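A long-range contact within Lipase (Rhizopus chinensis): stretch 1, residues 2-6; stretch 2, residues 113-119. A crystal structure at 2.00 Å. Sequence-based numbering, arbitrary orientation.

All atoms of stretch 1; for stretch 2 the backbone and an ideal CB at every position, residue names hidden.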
# COMPACT_ATOMS: atom_id res chain seq x y z
N THR A 2 -5.25 24.40 11.45
CA THR A 2 -4.44 24.67 10.24
C THR A 2 -5.31 24.31 9.01
O THR A 2 -6.48 24.69 8.93
CB THR A 2 -3.09 23.89 10.32
OG1 THR A 2 -2.61 23.90 11.68
CG2 THR A 2 -1.99 24.45 9.38
N GLU A 3 -4.77 23.46 8.15
CA GLU A 3 -5.09 23.43 6.73
C GLU A 3 -5.93 22.17 6.48
O GLU A 3 -5.88 21.23 7.29
CB GLU A 3 -3.76 23.30 5.98
CG GLU A 3 -3.61 24.16 4.75
CD GLU A 3 -2.32 23.85 4.02
OE1 GLU A 3 -2.32 23.90 2.78
OE2 GLU A 3 -1.33 23.47 4.71
N THR A 4 -6.62 22.12 5.35
CA THR A 4 -7.35 20.92 4.94
C THR A 4 -7.10 20.55 3.49
O THR A 4 -6.77 21.40 2.69
CB THR A 4 -8.88 21.05 5.13
OG1 THR A 4 -9.46 21.84 4.09
CG2 THR A 4 -9.21 21.62 6.51
N VAL A 5 -7.27 19.28 3.17
CA VAL A 5 -7.31 18.81 1.80
C VAL A 5 -8.57 17.99 1.58
O VAL A 5 -8.75 16.94 2.21
CB VAL A 5 -6.12 17.87 1.50
CG1 VAL A 5 -6.26 17.30 0.10
CG2 VAL A 5 -4.82 18.62 1.64
N GLY A 6 -9.42 18.41 0.65
CA GLY A 6 -10.64 17.66 0.40
C GLY A 6 -11.53 17.62 1.63
O GLY A 6 -12.09 16.57 1.96
N UNK A 113 5.60 13.74 2.74
CA UNK A 113 4.21 13.31 2.75
C UNK A 113 3.24 14.47 2.73
O UNK A 113 2.26 14.48 1.98
CB UNK A 113 3.94 12.44 3.98
N UNK A 114 3.51 15.47 3.56
CA UNK A 114 2.55 16.54 3.70
C UNK A 114 2.43 17.34 2.42
O UNK A 114 1.32 17.62 1.94
CB UNK A 114 2.94 17.46 4.86
N UNK A 115 3.54 17.75 1.83
CA UNK A 115 3.40 18.40 0.52
C UNK A 115 2.78 17.46 -0.51
O UNK A 115 2.05 17.90 -1.39
CB UNK A 115 4.76 18.89 0.02
N UNK A 116 3.17 16.20 -0.55
CA UNK A 116 2.61 15.29 -1.55
C UNK A 116 1.07 15.25 -1.49
O UNK A 116 0.40 15.26 -2.50
CB UNK A 116 3.18 13.88 -1.35
N UNK A 117 0.52 15.32 -0.29
CA UNK A 117 -0.93 15.30 -0.13
C UNK A 117 -1.53 16.65 -0.45
O UNK A 117 -2.56 16.74 -1.14
CB UNK A 117 -1.31 14.88 1.29
N UNK A 118 -0.93 17.72 0.10
CA UNK A 118 -1.45 19.07 -0.16
C UNK A 118 -1.35 19.45 -1.64
O UNK A 118 -2.26 20.04 -2.16
CB UNK A 118 -0.69 20.10 0.69
N UNK A 119 -0.34 19.00 -2.37
CA UNK A 119 -0.19 19.40 -3.78
C UNK A 119 -0.86 18.45 -4.74
O UNK A 119 -0.70 18.59 -5.95
CB UNK A 119 1.29 19.51 -4.14

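The backbone of stretch 2 is helical from 113 to 118, and stretch 1 passes it as an extended segment whose closest approach by CA atoms pairs Val5 with 118 at 6.2 Å. In stretch 1, the CA-to-CB bonds of Thr2, Glu3 and Val5 point toward the helix, whereas that of Thr4 points away, so an acidic group and a small branched apolar group are what the helix meets.

Position 113 lies out of reach, with nothing of stretch 1 within 5.5 Å of its ideal CB. Stretch 1 therefore sets no preference beyond compatibility with a helix. The residue is Phe113, whose ring stays far from the contact; its carbonyl O accepts the helical bond from the N of 117.

At position 114 the CA-to-CB bond runs sideways, and the ideal CB again has no neighbour in stretch 1. A short side chain would leave this gap open. A long one could cross it toward the carboxylate of Glu3, which favours lysine or arginine, although a long polar side chain such as glutamine would also be plausible. The deposited residue is Arg114, with chi1, chi2 and chi3 all t, an extended form that carries the guanidinium to stretch 1. NH2 lies 3.8 Å from Glu3 OE2, forming a long salt bridge without a hydrogen bond; the carboxylate oxygen sits at the edge of the guanidinium, near its plane. The same Arg114 NH2 is 3.8 Å from Thr2 CG2, a contact to be read cautiously because Thr2 is poorly ordered. Both NH1 and NH2 are hydrogen-bonded elsewhere in the structure.

Positions 115 and 116 are also out of reach, and many helix-compatible residues would serve. They are Ser115, with chi1 p, and Ala116, neither of which touches stretch 1.

Position 117 is closer. Its CA-to-CB bond points sideways, but the ideal CB is 5.1 Å from Val5 CG2, so an apolar side chain could extend the contact; valine, leucine, isoleucine or methionine would all be reasonable. The residue is Ile117, with chi1 and chi2 both m. Its CG2 packs 4.2 Å from Val5 CG2, while the end of the side chain, CD1, leads away. The backbone participates as well, with Ile117 O 3.9 Å from Val5 CG1.

Position 118 has a mixed environment: its sideways ideal CB is 4.5 Å from Val5 CG2 and 4.6 Å from Glu3 OE1. A compact side chain with apolar character fits this description, so alanine, valine and threonine are all candidates, and the backbone alone does not choose among them. Thr118 is found, with chi1 p. Its methyl CG2 faces stretch 1, 4.2 Å from Val5 CG2 and 4.4 Å from Glu3 OE1, while OG1 lies farther from both residues. Val5 CG2 also approaches the helix backbone, 3.8 Å from Thr118 CA.

Position 119 follows the helix, and its CA-to-CB bond points away from stretch 1, leaving a broad choice that includes polar residues. Asp119 occupies it and makes no contact across the stretches.

Stretch 2 113-119: FRSAITD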
# COMPACT_ATOMS: atom_id res chain seq x y z
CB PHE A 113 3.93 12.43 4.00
CG PHE A 113 4.75 11.19 4.04
CD1 PHE A 113 4.52 10.19 3.12
CD2 PHE A 113 5.76 11.03 4.96
CE1 PHE A 113 5.25 9.03 3.14
CE2 PHE A 113 6.55 9.90 4.96
CZ PHE A 113 6.28 8.87 4.06
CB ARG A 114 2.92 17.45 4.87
CG ARG A 114 1.83 18.48 5.10
CD ARG A 114 2.15 19.32 6.32
NE ARG A 114 1.10 20.31 6.54
CZ ARG A 114 0.37 20.40 7.65
NH1 ARG A 114 0.64 19.61 8.70
NH2 ARG A 114 -0.52 21.37 7.76
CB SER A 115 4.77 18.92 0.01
OG SER A 115 5.69 17.87 -0.27
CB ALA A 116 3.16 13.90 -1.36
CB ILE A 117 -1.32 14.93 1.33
CG1 ILE A 117 -0.82 13.53 1.67
CG2 ILE A 117 -2.83 14.98 1.49
CD1 ILE A 117 -1.05 12.48 0.59
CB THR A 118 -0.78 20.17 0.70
OG1 THR A 118 0.56 20.33 0.26
CG2 THR A 118 -0.78 19.82 2.15
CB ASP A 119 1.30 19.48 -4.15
CG ASP A 119 2.02 20.61 -3.41
OD1 ASP A 119 1.31 21.39 -2.73
OD2 ASP A 119 3.27 20.63 -3.40
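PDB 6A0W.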